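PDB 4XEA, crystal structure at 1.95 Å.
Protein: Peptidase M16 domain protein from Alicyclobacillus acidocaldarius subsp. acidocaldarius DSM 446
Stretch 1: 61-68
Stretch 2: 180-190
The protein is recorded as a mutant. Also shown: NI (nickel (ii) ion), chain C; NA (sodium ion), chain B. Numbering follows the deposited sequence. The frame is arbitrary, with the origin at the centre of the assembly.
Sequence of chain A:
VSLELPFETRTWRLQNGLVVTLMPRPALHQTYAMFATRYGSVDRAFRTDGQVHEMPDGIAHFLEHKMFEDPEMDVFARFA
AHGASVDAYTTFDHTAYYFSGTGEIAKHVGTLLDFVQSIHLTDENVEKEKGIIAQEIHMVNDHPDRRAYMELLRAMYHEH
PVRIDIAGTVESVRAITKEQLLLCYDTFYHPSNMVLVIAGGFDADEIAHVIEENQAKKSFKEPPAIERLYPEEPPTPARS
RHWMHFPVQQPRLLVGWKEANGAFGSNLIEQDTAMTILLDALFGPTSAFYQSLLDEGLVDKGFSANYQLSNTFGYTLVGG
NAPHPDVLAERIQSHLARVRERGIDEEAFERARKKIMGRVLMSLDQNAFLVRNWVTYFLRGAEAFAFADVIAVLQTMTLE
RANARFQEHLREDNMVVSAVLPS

Stretch 1, residues 61-68: HFLEHKMF
Stretch 2 (180-190) QLLLCYDTFYH

Two helices cross almost at right angles here, and the contact between them is built entirely from shape, with no hydrogen bond passing from one to the other. The first runs through His61 to Lys66 and the second through 180-188, both continuing from earlier in the chain. Their axes come within 10.5 Å, with a signed crossing angle of -86°, so neither helix can follow the other for long. The backbones are nearest where the CA atoms of Leu63 and Leu181 lie 6.9 Å apart, and the two stretches together bury 375 Å².

Backbone angles are helical through both segments, with phi near -60° and psi near -40° over most of their length. In the first, His65 N bonds to His61 O and Lys66 N to Phe62 O; the bond from Met67 N to Leu63 O is weak. In the second, the i to i-4 ladder runs from Cys184 N to Tyr189 N, after which Tyr189 leaves helical geometry at phi -100°, psi 15°.

Leu63 is the central bump. Its CA-to-CB bond points toward the second helix, and the side chain, chi1 m and chi2 t, enters a hollow lined by Leu181, with Cys184 and Tyr185 three and four residues on, and Tyr189 four beyond Tyr185, just past the helix. Leu63 CD2 packs 3.8 Å from Leu181 CD2 and 4.1 Å from Tyr185 CB, while Leu63 CD1 lies 4.3 Å from Cys184 CB and 3.9 Å from Tyr189 CE1. The floor includes backbone: Leu63 CD2 comes to 3.6 Å from Leu181 O, and Leu63 CD1 to 4.0 Å from Tyr185 N. Those two polar atoms are already joined by a 2.9 Å hydrogen bond from Tyr185 N to Leu181 O, so the leucine rests against a paired stretch of main chain.

Leu181, also m then t, answers with a bump of its own. Leu181 CD1 lies 3.5 Å from Phe62 CE1, obliquely to the ring, and Leu181 CD2 is 3.7 Å from Phe62 CD1 as well as 3.8 Å from Leu63 CD2, so this methyl sits against both residues. Phe62 takes chi1 t and chi2 -63°.

One turn beyond Leu63, selenomethionine Met67 lies in the groove where the two tyrosine rings meet. With chi1 t, chi2 p and chi3 p, its chain curls so that Met67 CE lies 3.8 Å from Tyr185 CE2 and 3.6 Å from Tyr189 CE2. Met67 SE is 5.0 Å from the centroid of the Tyr185 ring and 5.1 Å from that of Tyr189, oblique to both. Tyr185 is set by chi1 t and chi2 -101°, Tyr189 by chi1 m and chi2 74°; their hydroxyls are hydrogen-bonded elsewhere in the structure.

The CA-to-CB bonds of His61 and Glu64 point away from the second stretch. His61 NE2 and His65 NE2 each bind the nickel ion at 2.2 Å, so the first helix carries metal ligands apart from its greasy contact.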

# COMPACT_ATOMS: atom_id res chain seq x y z
N HIS A 61 9.16 1.03 22.56
CA HIS A 61 8.86 2.10 21.59
C HIS A 61 9.66 3.38 21.86
O HIS A 61 10.06 4.08 20.93
CB HIS A 61 7.36 2.35 21.64
CG HIS A 61 6.93 3.59 20.96
ND1 HIS A 61 6.72 4.76 21.65
CD2 HIS A 61 6.72 3.86 19.65
CE1 HIS A 61 6.37 5.70 20.80
NE2 HIS A 61 6.34 5.18 19.58
N PHE A 62 9.89 3.67 23.13
CA PHE A 62 10.80 4.78 23.53
C PHE A 62 12.22 4.54 22.96
O PHE A 62 12.84 5.43 22.35
CB PHE A 62 10.82 4.87 25.06
CG PHE A 62 11.19 6.22 25.61
CD1 PHE A 62 12.43 6.77 25.36
CD2 PHE A 62 10.32 6.91 26.43
CE1 PHE A 62 12.78 8.02 25.89
CE2 PHE A 62 10.65 8.15 26.96
CZ PHE A 62 11.88 8.70 26.69
N LEU A 63 12.73 3.33 23.13
CA LEU A 63 14.05 2.97 22.58
C LEU A 63 14.06 3.12 21.04
O LEU A 63 15.03 3.62 20.47
CB LEU A 63 14.47 1.55 22.97
CG LEU A 63 14.79 1.31 24.45
CD1 LEU A 63 15.07 -0.16 24.65
CD2 LEU A 63 16.01 2.21 24.91
N GLU A 64 12.95 2.75 20.40
CA GLU A 64 12.85 2.90 18.94
C GLU A 64 13.03 4.33 18.55
O GLU A 64 13.74 4.62 17.59
CB GLU A 64 11.51 2.35 18.41
CG GLU A 64 11.34 2.48 16.88
CD GLU A 64 9.94 2.94 16.50
OE1 GLU A 64 8.96 2.28 16.91
OE2 GLU A 64 9.80 3.98 15.86
N HIS A 65 12.37 5.24 19.26
CA HIS A 65 12.48 6.63 18.95
C HIS A 65 13.93 7.13 19.13
O HIS A 65 14.41 7.93 18.34
CB HIS A 65 11.57 7.47 19.85
CG HIS A 65 10.23 7.73 19.27
ND1 HIS A 65 9.77 9.00 19.00
CD2 HIS A 65 9.24 6.88 18.89
CE1 HIS A 65 8.56 8.92 18.48
NE2 HIS A 65 8.21 7.65 18.41
N LYS A 66 14.58 6.65 20.18
CA LYS A 66 15.87 7.19 20.59
C LYS A 66 17.04 6.49 19.90
O LYS A 66 18.18 6.95 19.97
CB LYS A 66 15.99 7.12 22.12
CG LYS A 66 15.18 8.24 22.87
CD LYS A 66 15.25 9.64 22.24
CE LYS A 66 16.67 10.23 22.08
NZ LYS A 66 16.70 11.46 21.21
N MSE A 67 16.74 5.39 19.21
CA MSE A 67 17.78 4.63 18.52
C MSE A 67 18.47 5.45 17.44
O MSE A 67 19.65 5.21 17.16
CB MSE A 67 17.22 3.35 17.89
CG MSE A 67 18.27 2.30 17.57
SE MSE A 67 19.21 1.75 19.24
CE MSE A 67 17.65 1.37 20.33
N PHE A 68 17.76 6.41 16.85
CA PHE A 68 18.30 7.18 15.76
C PHE A 68 19.22 8.32 16.22
O PHE A 68 19.95 8.87 15.41
CB PHE A 68 17.16 7.69 14.88
CG PHE A 68 16.45 6.58 14.16
CD1 PHE A 68 16.89 6.16 12.91
CD2 PHE A 68 15.39 5.92 14.75
CE1 PHE A 68 16.25 5.10 12.23
CE2 PHE A 68 14.74 4.85 14.10
CZ PHE A 68 15.17 4.46 12.82
N GLN A 180 16.15 2.72 33.51
CA GLN A 180 15.30 1.68 32.94
C GLN A 180 15.51 1.48 31.45
O GLN A 180 15.61 0.36 30.98
CB GLN A 180 13.85 2.03 33.18
CG GLN A 180 13.47 1.88 34.63
CD GLN A 180 12.10 2.45 34.92
OE1 GLN A 180 11.59 3.28 34.16
NE2 GLN A 180 11.50 2.03 36.03
N LEU A 181 15.59 2.58 30.72
CA LEU A 181 15.79 2.49 29.28
C LEU A 181 17.10 1.77 29.01
O LEU A 181 17.18 0.93 28.11
CB LEU A 181 15.82 3.89 28.64
CG LEU A 181 14.51 4.63 28.45
CD1 LEU A 181 14.74 6.15 28.12
CD2 LEU A 181 13.65 3.95 27.35
N LEU A 182 18.13 2.12 29.77
CA LEU A 182 19.46 1.56 29.58
C LEU A 182 19.47 0.07 29.96
O LEU A 182 20.11 -0.74 29.27
CB LEU A 182 20.52 2.33 30.39
CG LEU A 182 20.95 3.71 29.85
CD1 LEU A 182 22.15 4.24 30.61
CD2 LEU A 182 21.26 3.65 28.36
N LEU A 183 18.75 -0.28 31.01
CA LEU A 183 18.64 -1.68 31.41
C LEU A 183 18.00 -2.49 30.29
O LEU A 183 18.52 -3.52 29.87
CB LEU A 183 17.80 -1.81 32.67
CG LEU A 183 17.36 -3.26 32.94
CD1 LEU A 183 18.56 -4.07 33.45
CD2 LEU A 183 16.23 -3.26 33.92
N CYS A 184 16.86 -2.01 29.78
CA CYS A 184 16.17 -2.73 28.72
C CYS A 184 17.00 -2.79 27.47
O CYS A 184 17.03 -3.83 26.84
CB CYS A 184 14.78 -2.14 28.45
SG CYS A 184 13.74 -2.34 29.85
N TYR A 185 17.72 -1.73 27.14
CA TYR A 185 18.57 -1.75 25.95
C TYR A 185 19.71 -2.77 26.14
O TYR A 185 19.98 -3.55 25.23
CB TYR A 185 19.16 -0.36 25.63
CG TYR A 185 20.11 -0.37 24.46
CD1 TYR A 185 21.50 -0.36 24.65
CD2 TYR A 185 19.64 -0.39 23.16
CE1 TYR A 185 22.36 -0.39 23.59
CE2 TYR A 185 20.48 -0.44 22.10
CZ TYR A 185 21.83 -0.43 22.30
OH TYR A 185 22.64 -0.46 21.22
N ASP A 186 20.35 -2.76 27.30
CA ASP A 186 21.46 -3.68 27.54
C ASP A 186 20.94 -5.13 27.54
O ASP A 186 21.62 -6.01 27.04
CB ASP A 186 22.25 -3.36 28.84
CG ASP A 186 23.19 -2.16 28.69
OD1 ASP A 186 23.51 -1.67 27.55
OD2 ASP A 186 23.65 -1.69 29.77
N THR A 187 19.74 -5.35 28.05
CA THR A 187 19.20 -6.70 28.16
C THR A 187 18.76 -7.26 26.81
O THR A 187 19.03 -8.43 26.51
CB THR A 187 18.01 -6.74 29.12
OG1 THR A 187 18.43 -6.28 30.41
CG2 THR A 187 17.40 -8.15 29.25
N PHE A 188 18.08 -6.44 26.00
CA PHE A 188 17.36 -6.94 24.83
C PHE A 188 18.03 -6.66 23.52
O PHE A 188 17.69 -7.27 22.53
CB PHE A 188 15.93 -6.39 24.80
CG PHE A 188 15.04 -6.97 25.87
CD1 PHE A 188 14.74 -6.24 27.01
CD2 PHE A 188 14.52 -8.25 25.74
CE1 PHE A 188 13.93 -6.77 28.02
CE2 PHE A 188 13.68 -8.78 26.71
CZ PHE A 188 13.37 -8.05 27.86
N TYR A 189 19.00 -5.75 23.49
CA TYR A 189 19.66 -5.39 22.25
C TYR A 189 21.01 -6.08 22.09
O TYR A 189 21.79 -5.70 21.24
CB TYR A 189 19.79 -3.89 22.13
CG TYR A 189 18.56 -3.24 21.56
CD1 TYR A 189 17.40 -3.11 22.34
CD2 TYR A 189 18.53 -2.76 20.24
CE1 TYR A 189 16.24 -2.52 21.83
CE2 TYR A 189 17.39 -2.16 19.73
CZ TYR A 189 16.23 -2.07 20.53
OH TYR A 189 15.10 -1.45 20.05
N HIS A 190 21.26 -7.11 22.89
CA HIS A 190 22.41 -7.93 22.70
C HIS A 190 22.26 -8.72 21.41
O HIS A 190 21.17 -9.15 21.08
CB HIS A 190 22.61 -8.90 23.89
CG HIS A 190 23.94 -9.58 23.87
ND1 HIS A 190 24.18 -10.71 23.11
CD2 HIS A 190 25.10 -9.28 24.48
CE1 HIS A 190 25.44 -11.08 23.28
NE2 HIS A 190 26.02 -10.23 24.10
NI NI C . 6.46 6.47 17.78
NA NA B . 21.72 4.24 18.10
O HOH W 1 21.00 6.06 19.70
O HOH W 2 23.28 5.73 17.28
O HOH W 3 6.55 7.49 15.57